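Long-range contacts in probable E3 ubiquitin-protein ligase HERC1 (Homo sapiens, PDB 4QT6), which probably transfers ubiquitin to target proteins as a HECT-type E3 ligase, its SPRY domain, the part described here, probably serving in protein recognition: residues G33-G37 / L108-A112; Y39-F43 / Y137-M141; G58-W62 / D132-L136. All blocks are in the same frame, centred on the assembly; numbering follows the deposited sequence.

Contact 1: G33-G37 / L108-A112; sequences GVTSG and LDMEA
A single carbonyl takes up two successive amide groups: Gly37 O accepts from Met110 N at 2.7 Å and, over a longer 3.3 Å, from Glu111 N. Gly37 reaches this position with phi/psi of 64/-141, a positive phi that residues with a CB seldom adopt. Residues 33-37 form an irregular loop leading into strand 38-47. Its antiparallel neighbour in the SPRY β-sandwich, strand 103-109, ends at Asp109; residues 110-112, with helical angles, open the β-hairpin turn to strand 114-119. The touching parts run 49° apart, Ser36 and Met110 CA atoms 5.1 Å from each other. Asp109 (chi1 t) holds the turn in an Asx motif, OD1 accepting from Ala112 N at 3.0 Å. Selenomethionine Met110, in m,m,m, folds back over the loop: CG lies 3.7 Å from Val34 CG1, and CE 3.5 Å from Val34 O. On the buried side, apolar Val34 (t) and Leu108 (t,p) meet at 3.7 Å between CB and CD2. Backbone polarity thus fixes the exposed end of the junction, while hydrocarbon seals its inner end.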
loop_
_atom_site.group_PDB
_atom_site.type_symbol
_atom_site.label_atom_id
_atom_site.label_comp_id
_atom_site.label_asym_id
_atom_site.label_seq_id
_atom_site.Cartn_x
_atom_site.Cartn_y
_atom_site.Cartn_z
ATOM N N GLY A 33 3.928 13.139 2.874
ATOM C CA GLY A 33 4.909 12.465 2.045
ATOM C C GLY A 33 6.240 12.359 2.748
ATOM O O GLY A 33 6.523 13.109 3.701
ATOM N N VAL A 34 7.056 11.420 2.272
ATOM C CA VAL A 34 8.400 11.187 2.781
ATOM C C VAL A 34 9.409 11.617 1.714
ATOM O O VAL A 34 9.300 11.183 0.561
ATOM C CB VAL A 34 8.595 9.698 3.128
ATOM C CG1 VAL A 34 9.971 9.440 3.742
ATOM C CG2 VAL A 34 7.517 9.237 4.095
ATOM N N THR A 35 10.387 12.445 2.096
ATOM C CA THR A 35 11.334 12.997 1.115
ATOM C C THR A 35 12.803 12.728 1.385
ATOM O O THR A 35 13.666 13.027 0.537
ATOM C CB THR A 35 11.127 14.509 0.943
ATOM O OG1 THR A 35 11.137 15.130 2.227
ATOM C CG2 THR A 35 9.812 14.786 0.287
ATOM N N SER A 36 13.129 12.196 2.554
ATOM C CA SER A 36 14.506 11.785 2.844
ATOM C C SER A 36 14.506 10.771 3.988
ATOM O O SER A 36 13.448 10.435 4.559
ATOM C CB SER A 36 15.366 13.000 3.202
ATOM O OG SER A 36 14.984 13.596 4.422
ATOM N N GLY A 37 15.687 10.302 4.363
ATOM C CA GLY A 37 15.795 9.460 5.538
ATOM C C GLY A 37 15.048 8.150 5.386
ATOM O O GLY A 37 15.058 7.540 4.310
ATOM N N LEU A 108 10.195 2.455 4.309
ATOM C CA LEU A 108 10.573 3.260 3.169
ATOM C C LEU A 108 11.874 3.963 3.506
ATOM O O LEU A 108 11.906 4.902 4.314
ATOM C CB LEU A 108 9.476 4.275 2.824
ATOM C CG LEU A 108 9.815 5.248 1.714
ATOM C CD1 LEU A 108 10.087 4.511 0.395
ATOM C CD2 LEU A 108 8.712 6.290 1.583
ATOM N N ASP A 109 12.949 3.507 2.867
ATOM C CA ASP A 109 14.298 4.014 3.138
ATOM C C ASP A 109 14.740 4.853 1.944
ATOM O O ASP A 109 15.184 4.322 0.922
ATOM C CB ASP A 109 15.243 2.835 3.405
ATOM C CG ASP A 109 16.611 3.279 3.908
ATOM O OD1 ASP A 109 16.979 4.431 3.647
ATOM O OD2 ASP A 109 17.287 2.467 4.569
HETATM N N MSE A 110 14.584 6.164 2.071
HETATM C CA MSE A 110 14.837 7.078 0.957
HETATM C C MSE A 110 16.308 7.352 0.768
HETATM O O MSE A 110 16.715 7.904 -0.268
HETATM C CB MSE A 110 14.102 8.389 1.127
HETATM C CG MSE A 110 12.611 8.245 1.370
HETATM SE SE MSE A 110 11.766 7.779 -0.343
HETATM C CE MSE A 110 11.880 9.585 -1.117
ATOM N N GLU A 111 17.106 7.035 1.779
ATOM C CA GLU A 111 18.563 7.168 1.688
ATOM C C GLU A 111 19.125 6.002 0.868
ATOM O O GLU A 111 19.809 6.217 -0.126
ATOM C CB GLU A 111 19.180 7.234 3.093
ATOM C CG GLU A 111 20.702 7.288 3.133
ATOM C CD GLU A 111 21.291 8.473 2.393
ATOM O OE1 GLU A 111 22.497 8.415 2.061
ATOM O OE2 GLU A 111 20.561 9.450 2.129
ATOM N N ALA A 112 18.808 4.775 1.270
ATOM C CA ALA A 112 19.215 3.556 0.545
ATOM C C ALA A 112 18.384 3.276 -0.699
ATOM O O ALA A 112 18.772 2.417 -1.493
ATOM C CB ALA A 112 19.164 2.343 1.445
#

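Contact 2: Y39-F43 / Y137-M141; sequences YQWKF and YPCVM. With ARF (formamide), chain D; ARF (formamide), chain F.
Two extended strands from different sheets face each other across the core of the SPRY β-sandwich: 39-43 in the sheet that holds strand 38-47, and 137-141 in the other. Their axes approach to 9.3 Å and run nearly parallel, 18° apart (signed crossing angle -18°); Trp41 lies opposite Pro138 (CA atoms 8.6 Å apart) and Phe43 opposite Val140 (8.8 Å). Strand alternation turns Tyr39, Trp41 and Phe43 toward the partner, making an aromatic wall into which Pro138 projects as the chief bump. Trp41, in p, lays its indole face against the proline, whose CG sits 3.8 Å above the six-membered ring centroid, 18° off its normal, a CH-pi contact; Pro138 CB is 3.6 Å from Trp41 CZ2 and 4.1 Å from Phe43 CZ. The Tyr39 ring only borders the hollow, with Pro138 CG at its edge, 4.5 Å from CE2. Farther along, Phe43, in m, presents its face to Val140 (t), whose CG2 lies 4.1 Å from the ring centroid, and Phe43 CZ comes 3.3 Å from Cys139 O. Tyr39 also meets bound formamide: one molecule's O lies over its ring, and another's N donates to Tyr39 OH at 3.2 Å. A compact, rigid proline against a broad indole suits a gap this wide; what joins the two strands directly is close packing and CH-pi contact, while backbone hydrogen bonds are spent within each sheet.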
loop_
_atom_site.group_PDB
_atom_site.type_symbol
_atom_site.label_atom_id
_atom_site.label_comp_id
_atom_site.label_asym_id
_atom_site.label_seq_id
_atom_site.Cartn_x
_atom_site.Cartn_y
_atom_site.Cartn_z
ATOM N N TYR A 39 11.347 6.032 6.934
ATOM C CA TYR A 39 10.087 6.081 7.674
ATOM C C TYR A 39 9.479 4.703 7.664
ATOM O O TYR A 39 9.412 4.047 6.627
ATOM C CB TYR A 39 9.115 7.056 7.045
ATOM C CG TYR A 39 7.761 7.130 7.720
ATOM C CD1 TYR A 39 7.645 7.502 9.055
ATOM C CD2 TYR A 39 6.607 6.848 7.008
ATOM C CE1 TYR A 39 6.416 7.595 9.668
ATOM C CE2 TYR A 39 5.363 6.931 7.611
ATOM C CZ TYR A 39 5.274 7.300 8.945
ATOM O OH TYR A 39 4.045 7.406 9.564
ATOM N N GLN A 40 9.036 4.277 8.842
ATOM C CA GLN A 40 8.403 2.979 9.033
ATOM C C GLN A 40 6.956 3.186 9.542
ATOM O O GLN A 40 6.704 4.069 10.369
ATOM C CB GLN A 40 9.238 2.207 10.043
ATOM C CG GLN A 40 8.939 0.739 10.148
ATOM C CD GLN A 40 9.894 0.021 11.088
ATOM O OE1 GLN A 40 11.055 0.404 11.231
ATOM N NE2 GLN A 40 9.395 -0.995 11.757
ATOM N N TRP A 41 6.025 2.381 9.044
ATOM C CA TRP A 41 4.638 2.423 9.500
ATOM C C TRP A 41 3.997 1.056 9.237
ATOM O O TRP A 41 4.645 0.150 8.690
ATOM C CB TRP A 41 3.847 3.550 8.816
ATOM C CG TRP A 41 3.534 3.235 7.405
ATOM C CD1 TRP A 41 2.346 2.786 6.921
ATOM C CD2 TRP A 41 4.412 3.343 6.270
ATOM N NE1 TRP A 41 2.427 2.592 5.585
ATOM C CE2 TRP A 41 3.674 2.945 5.147
ATOM C CE3 TRP A 41 5.740 3.764 6.101
ATOM C CZ2 TRP A 41 4.208 2.911 3.859
ATOM C CZ3 TRP A 41 6.291 3.721 4.824
ATOM C CH2 TRP A 41 5.516 3.298 3.710
ATOM N N LYS A 42 2.729 0.902 9.616
ATOM C CA LYS A 42 2.011 -0.327 9.350
ATOM C C LYS A 42 0.676 -0.080 8.676
ATOM O O LYS A 42 0.062 0.953 8.853
ATOM C CB LYS A 42 1.774 -1.125 10.643
ATOM C CG LYS A 42 3.043 -1.571 11.325
ATOM C CD LYS A 42 2.753 -2.373 12.564
ATOM C CE LYS A 42 4.032 -2.901 13.174
ATOM N NZ LYS A 42 3.782 -3.430 14.539
ATOM N N PHE A 43 0.278 -1.030 7.835
ATOM C CA PHE A 43 -1.104 -1.135 7.397
ATOM C C PHE A 43 -1.747 -2.293 8.114
ATOM O O PHE A 43 -1.108 -3.330 8.305
ATOM C CB PHE A 43 -1.187 -1.364 5.898
ATOM C CG PHE A 43 -0.845 -0.151 5.072
ATOM C CD1 PHE A 43 -1.646 0.977 5.130
ATOM C CD2 PHE A 43 0.208 -0.166 4.196
ATOM C CE1 PHE A 43 -1.363 2.087 4.360
ATOM C CE2 PHE A 43 0.486 0.944 3.403
ATOM C CZ PHE A 43 -0.314 2.044 3.471
ATOM N N TYR A 137 4.374 8.662 -0.865
ATOM C CA TYR A 137 3.313 8.614 0.143
ATOM C C TYR A 137 2.911 7.178 0.360
ATOM O O TYR A 137 2.687 6.452 -0.592
ATOM C CB TYR A 137 2.064 9.368 -0.319
ATOM C CG TYR A 137 2.285 10.812 -0.624
ATOM C CD1 TYR A 137 2.874 11.210 -1.839
ATOM C CD2 TYR A 137 1.912 11.790 0.272
ATOM C CE1 TYR A 137 3.094 12.546 -2.109
ATOM C CE2 TYR A 137 2.138 13.130 -0.007
ATOM C CZ TYR A 137 2.711 13.488 -1.204
ATOM O OH TYR A 137 2.910 14.835 -1.455
ATOM N N PRO A 138 2.760 6.762 1.622
ATOM C CA PRO A 138 2.037 5.505 1.883
ATOM C C PRO A 138 0.715 5.444 1.126
ATOM O O PRO A 138 0.026 6.465 1.002
ATOM C CB PRO A 138 1.815 5.542 3.398
ATOM C CG PRO A 138 2.943 6.367 3.908
ATOM C CD PRO A 138 3.195 7.423 2.874
ATOM N N CYS A 139 0.387 4.284 0.570
ATOM C CA CYS A 139 -0.839 4.128 -0.226
ATOM C C CYS A 139 -1.431 2.757 -0.164
ATOM O O CYS A 139 -0.778 1.795 0.181
ATOM C CB CYS A 139 -0.602 4.464 -1.694
ATOM S SG CYS A 139 0.371 3.267 -2.606
ATOM N N VAL A 140 -2.696 2.708 -0.551
ATOM C CA VAL A 140 -3.471 1.491 -0.683
ATOM C C VAL A 140 -4.161 1.598 -2.026
ATOM O O VAL A 140 -4.602 2.685 -2.412
ATOM C CB VAL A 140 -4.502 1.394 0.462
ATOM C CG1 VAL A 140 -5.435 0.221 0.262
ATOM C CG2 VAL A 140 -3.784 1.303 1.798
HETATM N N MSE A 141 -4.242 0.480 -2.745
HETATM C CA MSE A 141 -4.967 0.422 -4.023
HETATM C C MSE A 141 -5.876 -0.783 -3.984
HETATM O O MSE A 141 -5.498 -1.808 -3.422
HETATM C CB MSE A 141 -3.905 0.325 -5.125
HETATM C CG MSE A 141 -4.386 0.416 -6.571
HETATM SE SE MSE A 141 -4.973 -1.321 -7.312
HETATM C CE MSE A 141 -3.839 -2.587 -6.328
HETATM N N ARF D . 7.301 11.534 7.070
HETATM C C ARF D . 6.456 11.006 7.958
HETATM O O ARF D . 5.338 10.672 7.589
HETATM N N ARF F . 1.657 8.167 7.546
HETATM C C ARF F . 0.592 8.025 8.354
HETATM O O ARF F . -0.468 8.556 8.037
#

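Contact 3: G58-W62 / D132-L136; sequences GVSRW and DAAEL
Arg61 stretches away from the end of strand 55-60 as an m,t,t chain with chi4 turned to 101°, which carries its guanidinium to the loop residues 132-136. There NH2 forms a salt bridge with Asp132 OD1 at 3.0 Å, the aspartate side chain being in the p rotamer, and water 1 bridges the same pair, 3.0 Å from Arg61 NH1 and 2.7 Å from Asp132 OD1. Ala133 is small enough to slip under the flat guanidinium, its CB 3.6 Å from Arg61 NE. In the SPRY β-sandwich this loop leads directly into strand 137-142, the antiparallel neighbour of strand 55-60, so the backbones are already close: the Arg61 and Leu136 CA atoms are 5.2 Å apart, and Leu136 CA makes a CH...O contact of 3.6 Å with Ser60 O. Leu136 (m,t) tucks inward, its CD2 3.5 Å from Ser60 C and its CD1 4.1 Å from Val59 CG2. Ser60 (t) donates OG to Arg61 O at 2.7 Å, and water 2 joins Trp62 N (2.9 Å) to Glu135 O (2.8 Å).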
loop_
_atom_site.group_PDB
_atom_site.type_symbol
_atom_site.label_atom_id
_atom_site.label_comp_id
_atom_site.label_asym_id
_atom_site.label_seq_id
_atom_site.Cartn_x
_atom_site.Cartn_y
_atom_site.Cartn_z
ATOM N N GLY A 58 1.393 -0.138 -0.326
ATOM C CA GLY A 58 2.748 0.242 -0.671
ATOM C C GLY A 58 2.945 1.730 -0.587
ATOM O O GLY A 58 2.503 2.360 0.380
ATOM N N VAL A 59 3.650 2.279 -1.572
ATOM C CA VAL A 59 3.878 3.721 -1.667
ATOM C C VAL A 59 3.622 4.211 -3.094
ATOM O O VAL A 59 3.678 3.419 -4.045
ATOM C CB VAL A 59 5.309 4.108 -1.222
ATOM C CG1 VAL A 59 5.472 3.876 0.272
ATOM C CG2 VAL A 59 6.359 3.343 -2.017
ATOM N N SER A 60 3.322 5.495 -3.210
ATOM C CA SER A 60 2.967 6.126 -4.479
ATOM C C SER A 60 3.547 7.521 -4.605
ATOM O O SER A 60 3.648 8.281 -3.624
ATOM C CB SER A 60 1.455 6.238 -4.614
ATOM O OG SER A 60 1.085 6.717 -5.899
ATOM N N ARG A 61 3.850 7.869 -5.854
ATOM C CA ARG A 61 4.018 9.253 -6.260
ATOM C C ARG A 61 2.694 9.978 -6.273
ATOM O O ARG A 61 1.624 9.353 -6.350
ATOM C CB ARG A 61 4.566 9.302 -7.688
ATOM C CG ARG A 61 5.967 8.788 -7.813
ATOM C CD ARG A 61 6.393 8.871 -9.269
ATOM N NE ARG A 61 7.843 8.754 -9.378
ATOM C CZ ARG A 61 8.515 7.665 -9.731
ATOM N NH1 ARG A 61 7.922 6.518 -10.070
ATOM N NH2 ARG A 61 9.828 7.746 -9.784
ATOM N N TRP A 62 2.759 11.307 -6.253
ATOM C CA TRP A 62 1.591 12.142 -6.480
ATOM C C TRP A 62 1.980 13.252 -7.459
ATOM O O TRP A 62 3.011 13.889 -7.246
ATOM C CB TRP A 62 1.119 12.746 -5.173
ATOM C CG TRP A 62 -0.125 13.554 -5.342
ATOM C CD1 TRP A 62 -0.239 14.907 -5.265
ATOM C CD2 TRP A 62 -1.435 13.049 -5.613
ATOM N NE1 TRP A 62 -1.545 15.280 -5.488
ATOM C CE2 TRP A 62 -2.296 14.157 -5.698
ATOM C CE3 TRP A 62 -1.958 11.773 -5.790
ATOM C CZ2 TRP A 62 -3.652 14.022 -5.956
ATOM C CZ3 TRP A 62 -3.301 11.640 -6.043
ATOM C CH2 TRP A 62 -4.133 12.755 -6.110
ATOM N N ASP A 132 13.197 5.415 -7.082
ATOM C CA ASP A 132 13.652 6.593 -7.805
ATOM C C ASP A 132 12.656 7.752 -7.850
ATOM O O ASP A 132 12.578 8.489 -8.819
ATOM C CB ASP A 132 14.095 6.169 -9.217
ATOM C CG ASP A 132 12.958 5.575 -10.058
ATOM O OD1 ASP A 132 11.804 5.454 -9.575
ATOM O OD2 ASP A 132 13.228 5.214 -11.230
ATOM N N ALA A 133 11.874 7.904 -6.777
ATOM C CA ALA A 133 11.037 9.092 -6.597
ATOM C C ALA A 133 11.603 9.999 -5.529
ATOM O O ALA A 133 12.242 9.528 -4.588
ATOM C CB ALA A 133 9.624 8.707 -6.230
ATOM N N ALA A 134 11.377 11.300 -5.703
ATOM C CA ALA A 134 11.816 12.283 -4.751
ATOM C C ALA A 134 10.926 12.331 -3.526
ATOM O O ALA A 134 11.419 12.615 -2.424
ATOM C CB ALA A 134 11.862 13.654 -5.382
ATOM N N GLU A 135 9.628 12.125 -3.724
ATOM C CA GLU A 135 8.680 12.167 -2.615
ATOM C C GLU A 135 7.680 11.033 -2.778
ATOM O O GLU A 135 7.131 10.824 -3.865
ATOM C CB GLU A 135 7.956 13.503 -2.576
ATOM C CG GLU A 135 6.948 13.628 -1.435
ATOM C CD GLU A 135 6.635 15.043 -1.018
ATOM O OE1 GLU A 135 6.933 15.994 -1.755
ATOM O OE2 GLU A 135 6.088 15.205 0.104
ATOM N N LEU A 136 7.432 10.310 -1.695
ATOM C CA LEU A 136 6.548 9.142 -1.737
ATOM C C LEU A 136 5.574 9.164 -0.587
ATOM O O LEU A 136 5.886 9.644 0.514
ATOM C CB LEU A 136 7.319 7.819 -1.748
ATOM C CG LEU A 136 8.030 7.533 -3.076
ATOM C CD1 LEU A 136 8.983 6.348 -2.944
ATOM C CD2 LEU A 136 6.999 7.270 -4.164
HETATM O O HOH W 1 9.764 4.419 -11.047
HETATM O O HOH W 2 5.197 12.392 -5.200
#

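Contact 2 is the buried one, spanning the two sheets of the sandwich through rings and aliphatic groups; contacts 1 and 3 are only partly buried, lie where loops meet strand ends, and add polar bonds to an apolar inner part. The polar share is backbone amides and a carbonyl in contact 1; in contact 3 it is a charged pair bridged by one water, with another water between backbones. Contacts 1 and 2 share one sheet, where Leu108 O and Tyr39 N, 2.9 Å apart, probably bond; contacts 2 and 3 share the other, through Tyr137 O and Ser60 N, also 2.9 Å. Contacts 1 and 3 meet directly, Val34 N lying 2.8 Å from Leu136 O.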